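Local coordinates for metallo-carboxypeptidase (Pseudomonas aeruginosa, PDB 4A39), which removes C-terminal residues from peptide or protein chains as a zinc-dependent cytosolic carboxypeptidase of the M14 family, at the (2-guanidinoethylmercapto)succinic acid site. Residues are numbered along the deposited sequence; one frame, centred on the assembly and turned at random.

The (2-guanidinoethylmercapto)succinic acid site. Residues 180, 183, 231, 240-241, 273-274, 319, 331, 346, 348. With GEM ((2-guanidinoethylmercapto)succinic acid), chain B; ZN (zinc ion), chain C.
The HXXE…H zinc motif of M14 carboxypeptidases, here His180, Glu183 and His273, holds the metal in the active-site pocket, where (2-guanidinoethylmercapto)succinic acid, an inhibitor of this family, supplies a further ligand. Both histidines use ND1, 2.1 Å from zinc for His180, and Glu183 straddles the ion with OE1 and OE2, giving a near square pyramid with GEM O13. The peptide N of Gly274 donates to Glu183 OE1 from above the carboxylate plane, helping to fix its rotation.

Polar bonding is densest at the succinate. Its C9 carboxylate meets Arg241 end-on, NH1 to GEM O14 and, as a salt bridge, NH2 to GEM O15, nearly in the guanidinium plane. Arg231, bent at chi2 (79°), straddles the two carboxylates: NH2 forms a salt bridge to GEM O15 at 2.7 Å along an almost straight N-H, whereas NH1 donates to the metal-bound GEM O13 at a poorer 141°. His180 NE2 lies 3.1 Å above the centre of the Arg231 guanidinium. Asn240 ND2 adds an in-plane bond of 2.8 Å to GEM O14, so each C9 oxygen takes at least two donors, as expected where a peptide's C-terminal carboxylate is read. On the other carboxylate, Glu348, the predicted general acid/base, sets OE2 2.8 Å from GEM O12; an unseen shared proton would explain the pair. The thioether GEM S7 rests 3.6 Å above the centre of the His273 ring.

The guanidinoethyl arm, though well covered by Tyr319 and Leu331, lacks this directional polar grip. Tyr319 CE2 touches GEM C5 obliquely, 3.3 Å away, and the Leu331 methyl CD2 lies 3.4 Å from the guanidinium carbon GEM C1. Neither residue hydrogen-bonds the guanidinium nitrogens; water or other partners are not excluded.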
ATOM      1  N   HIS A 180      -5.733   3.678  -1.235  1.00  3.43           N
ATOM      2  CA  HIS A 180      -6.354   3.677   0.089  1.00  5.15           C
ATOM      3  C   HIS A 180      -5.226   4.124   1.016  1.00  4.67           C
ATOM      4  O   HIS A 180      -4.249   3.402   1.216  1.00  5.46           O
ATOM      5  CB  HIS A 180      -6.852   2.270   0.420  1.00  4.54           C
ATOM      6  CG  HIS A 180      -7.977   1.824  -0.462  1.00  4.06           C
ATOM      7  ND1 HIS A 180      -8.012   0.584  -1.062  1.00  6.73           N
ATOM      8  CD2 HIS A 180      -9.105   2.461  -0.854  1.00  6.38           C
ATOM      9  CE1 HIS A 180      -9.111   0.476  -1.786  1.00  5.76           C
ATOM     10  NE2 HIS A 180      -9.792   1.602  -1.678  1.00  4.08           N
ATOM     11  N   GLU A 183      -3.129   1.986   3.715  1.00  4.32           N
ATOM     12  CA  GLU A 183      -2.323   0.846   3.279  1.00  4.07           C
ATOM     13  C   GLU A 183      -0.887   1.254   2.982  1.00  3.66           C
ATOM     14  O   GLU A 183      -0.396   1.131   1.861  1.00  4.40           O
ATOM     15  CB  GLU A 183      -3.007   0.196   2.066  1.00  4.05           C
ATOM     16  CG  GLU A 183      -4.319  -0.494   2.460  1.00  5.37           C
ATOM     17  CD  GLU A 183      -5.266  -0.738   1.298  1.00  4.28           C
ATOM     18  OE1 GLU A 183      -4.790  -0.886   0.150  1.00  6.65           O
ATOM     19  OE2 GLU A 183      -6.494  -0.797   1.543  1.00  4.74           O
ATOM     20  N   ARG A 231      -9.458   4.702   4.228  1.00  6.62           N
ATOM     21  CA  ARG A 231     -10.055   4.378   2.943  1.00  5.63           C
ATOM     22  C   ARG A 231     -10.292   5.427   1.863  1.00  4.89           C
ATOM     23  O   ARG A 231     -10.109   5.147   0.674  1.00  7.43           O
ATOM     24  CB  ARG A 231     -11.398   3.714   3.248  1.00  5.42           C
ATOM     25  CG  ARG A 231     -12.060   3.008   2.096  1.00  5.00           C
ATOM     26  CD  ARG A 231     -11.420   1.666   1.882  1.00  6.83           C
ATOM     27  NE  ARG A 231     -11.990   1.004   0.719  1.00  7.42           N
ATOM     28  CZ  ARG A 231     -11.532  -0.128   0.203  1.00  9.92           C
ATOM     29  NH1 ARG A 231     -10.486  -0.742   0.751  1.00 10.45           N
ATOM     30  NH2 ARG A 231     -12.108  -0.634  -0.879  1.00  7.65           N
ATOM     31  N   ASN A 240     -10.644   3.601  -5.280  1.00  5.68           N
ATOM     32  CA  ASN A 240     -10.688   2.379  -6.058  1.00  5.47           C
ATOM     33  C   ASN A 240     -12.091   1.919  -6.429  1.00  6.87           C
ATOM     34  O   ASN A 240     -12.317   0.741  -6.717  1.00  6.30           O
ATOM     35  CB  ASN A 240      -9.915   1.250  -5.380  1.00  5.38           C
ATOM     36  CG  ASN A 240      -9.386   0.256  -6.390  1.00  6.34           C
ATOM     37  OD1 ASN A 240      -8.978   0.643  -7.488  1.00  5.87           O
ATOM     38  ND2 ASN A 240      -9.384  -1.018  -6.035  1.00  7.23           N
ATOM     39  N   ARG A 241     -13.029   2.861  -6.412  1.00  6.99           N
ATOM     40  CA  ARG A 241     -14.406   2.606  -6.821  1.00  6.58           C
ATOM     41  C   ARG A 241     -14.782   3.754  -7.762  1.00  6.91           C
ATOM     42  O   ARG A 241     -15.947   3.919  -8.119  1.00  6.96           O
ATOM     43  CB  ARG A 241     -15.358   2.602  -5.619  1.00  6.51           C
ATOM     44  CG  ARG A 241     -15.148   1.453  -4.646  1.00  7.61           C
ATOM     45  CD  ARG A 241     -15.490   0.112  -5.272  1.00  7.07           C
ATOM     46  NE  ARG A 241     -15.334  -0.969  -4.303  1.00  8.47           N
ATOM     47  CZ  ARG A 241     -14.158  -1.439  -3.893  1.00  9.54           C
ATOM     48  NH1 ARG A 241     -13.029  -0.934  -4.375  1.00  9.35           N
ATOM     49  NH2 ARG A 241     -14.109  -2.399  -2.977  1.00  9.52           N
ATOM     50  N   HIS A 273      -1.819  -2.560  -3.008  1.00  3.82           N
ATOM     51  CA  HIS A 273      -2.702  -2.440  -1.842  1.00  3.24           C
ATOM     52  C   HIS A 273      -2.229  -3.276  -0.649  1.00  3.44           C
ATOM     53  O   HIS A 273      -1.209  -3.957  -0.700  1.00  3.19           O
ATOM     54  CB  HIS A 273      -4.112  -2.939  -2.191  1.00  3.92           C
ATOM     55  CG  HIS A 273      -4.854  -2.085  -3.173  1.00  3.61           C
ATOM     56  ND1 HIS A 273      -5.918  -1.289  -2.805  1.00  4.98           N
ATOM     57  CD2 HIS A 273      -4.724  -1.941  -4.513  1.00  5.02           C
ATOM     58  CE1 HIS A 273      -6.413  -0.694  -3.876  1.00  6.78           C
ATOM     59  NE2 HIS A 273      -5.707  -1.073  -4.926  1.00  5.99           N
ATOM     60  N   GLY A 274      -3.020  -3.219   0.419  1.00  3.53           N
ATOM     61  CA  GLY A 274      -2.739  -3.989   1.618  1.00  4.21           C
ATOM     62  C   GLY A 274      -4.053  -4.556   2.124  1.00  4.79           C
ATOM     63  O   GLY A 274      -5.082  -3.882   2.054  1.00  4.25           O
ATOM     64  N   TYR A 319      -8.435 -13.401  -2.461  1.00  9.12           N
ATOM     65  CA  TYR A 319      -9.863 -13.177  -2.636  1.00  7.73           C
ATOM     66  C   TYR A 319     -10.450 -14.241  -3.552  1.00  8.57           C
ATOM     67  O   TYR A 319      -9.749 -14.816  -4.391  1.00 10.86           O
ATOM     68  CB  TYR A 319     -10.132 -11.797  -3.251  1.00  7.88           C
ATOM     69  CG  TYR A 319      -9.569 -10.636  -2.463  1.00  5.99           C
ATOM     70  CD1 TYR A 319      -9.684 -10.588  -1.074  1.00  6.94           C
ATOM     71  CD2 TYR A 319      -8.929  -9.580  -3.109  1.00  8.02           C
ATOM     72  CE1 TYR A 319      -9.168  -9.516  -0.347  1.00  6.48           C
ATOM     73  CE2 TYR A 319      -8.413  -8.503  -2.393  1.00  7.15           C
ATOM     74  CZ  TYR A 319      -8.535  -8.479  -1.014  1.00  7.48           C
ATOM     75  OH  TYR A 319      -8.016  -7.425  -0.302  1.00  7.76           O
ATOM     76  N   LEU A 331     -13.209  -0.870 -10.124  1.00  6.36           N
ATOM     77  CA  LEU A 331     -11.877  -1.086  -9.550  1.00  6.63           C
ATOM     78  C   LEU A 331     -10.815  -0.867 -10.619  1.00  5.34           C
ATOM     79  O   LEU A 331     -10.996  -1.259 -11.768  1.00  6.34           O
ATOM     80  CB  LEU A 331     -11.739  -2.510  -9.009  1.00  7.64           C
ATOM     81  CG  LEU A 331     -12.437  -2.847  -7.689  1.00 10.79           C
ATOM     82  CD1 LEU A 331     -13.940  -2.630  -7.804  1.00 11.69           C
ATOM     83  CD2 LEU A 331     -12.128  -4.298  -7.335  1.00 13.25           C
ATOM     84  N   THR A 346      -4.093  -6.631  -8.700  1.00  7.16           N
ATOM     85  CA  THR A 346      -4.183  -5.817  -7.506  1.00  8.57           C
ATOM     86  C   THR A 346      -3.217  -6.623  -6.640  1.00  8.04           C
ATOM     87  O   THR A 346      -3.450  -7.813  -6.425  1.00  9.91           O
ATOM     88  CB  THR A 346      -5.578  -5.867  -6.856  1.00 10.13           C
ATOM     89  OG1 THR A 346      -6.534  -5.232  -7.719  1.00 12.22           O
ATOM     90  CG2 THR A 346      -5.556  -5.151  -5.520  1.00 10.96           C
ATOM     91  N   GLU A 348      -1.626  -7.492  -3.109  1.00  5.50           N
ATOM     92  CA  GLU A 348      -2.036  -7.361  -1.716  1.00  4.94           C
ATOM     93  C   GLU A 348      -1.012  -7.865  -0.708  1.00  5.63           C
ATOM     94  O   GLU A 348      -0.651  -9.039  -0.711  1.00  6.25           O
ATOM     95  CB  GLU A 348      -3.347  -8.114  -1.495  1.00  6.60           C
ATOM     96  CG  GLU A 348      -4.538  -7.607  -2.296  1.00  8.84           C
ATOM     97  CD  GLU A 348      -5.096  -6.305  -1.768  1.00  9.93           C
ATOM     98  OE1 GLU A 348      -4.740  -5.911  -0.636  1.00 11.16           O
ATOM     99  OE2 GLU A 348      -5.906  -5.678  -2.484  1.00 13.18           O
TER
HETATM  100  C8  GEM B1377      -9.598  -4.136  -2.988  1.00 20.65           C
HETATM  101  S7  GEM B1377      -8.282  -3.838  -4.224  1.00 27.79           S
HETATM  102  C6  GEM B1377      -8.637  -5.178  -5.419  1.00 21.99           C
HETATM  103  C5  GEM B1377      -9.275  -6.427  -4.807  1.00 19.59           C
HETATM  104  N3  GEM B1377     -10.664  -6.155  -4.412  1.00 18.95           N
HETATM  105  C1  GEM B1377     -11.658  -6.790  -5.032  1.00 17.79           C
HETATM  106  N4  GEM B1377     -11.379  -7.651  -6.008  1.00 18.93           N
HETATM  107  N2  GEM B1377     -12.923  -6.563  -4.692  1.00 18.70           N
HETATM  108  C9  GEM B1377     -10.498  -2.909  -2.819  1.00 19.23           C
HETATM  109  O14 GEM B1377     -10.307  -1.938  -3.586  1.00 16.11           O
HETATM  110  O15 GEM B1377     -11.363  -2.970  -1.922  1.00 18.70           O
HETATM  111  C10 GEM B1377      -9.000  -4.557  -1.644  1.00 17.72           C
HETATM  112  C11 GEM B1377      -8.104  -3.467  -1.050  1.00 15.49           C
HETATM  113  O12 GEM B1377      -6.950  -3.799  -0.700  1.00  9.14           O
HETATM  114  O13 GEM B1377      -8.600  -2.326  -0.943  1.00 12.44           O
HETATM  115 ZN    ZN C1376      -6.763  -1.082  -0.831  1.00  4.89          ZN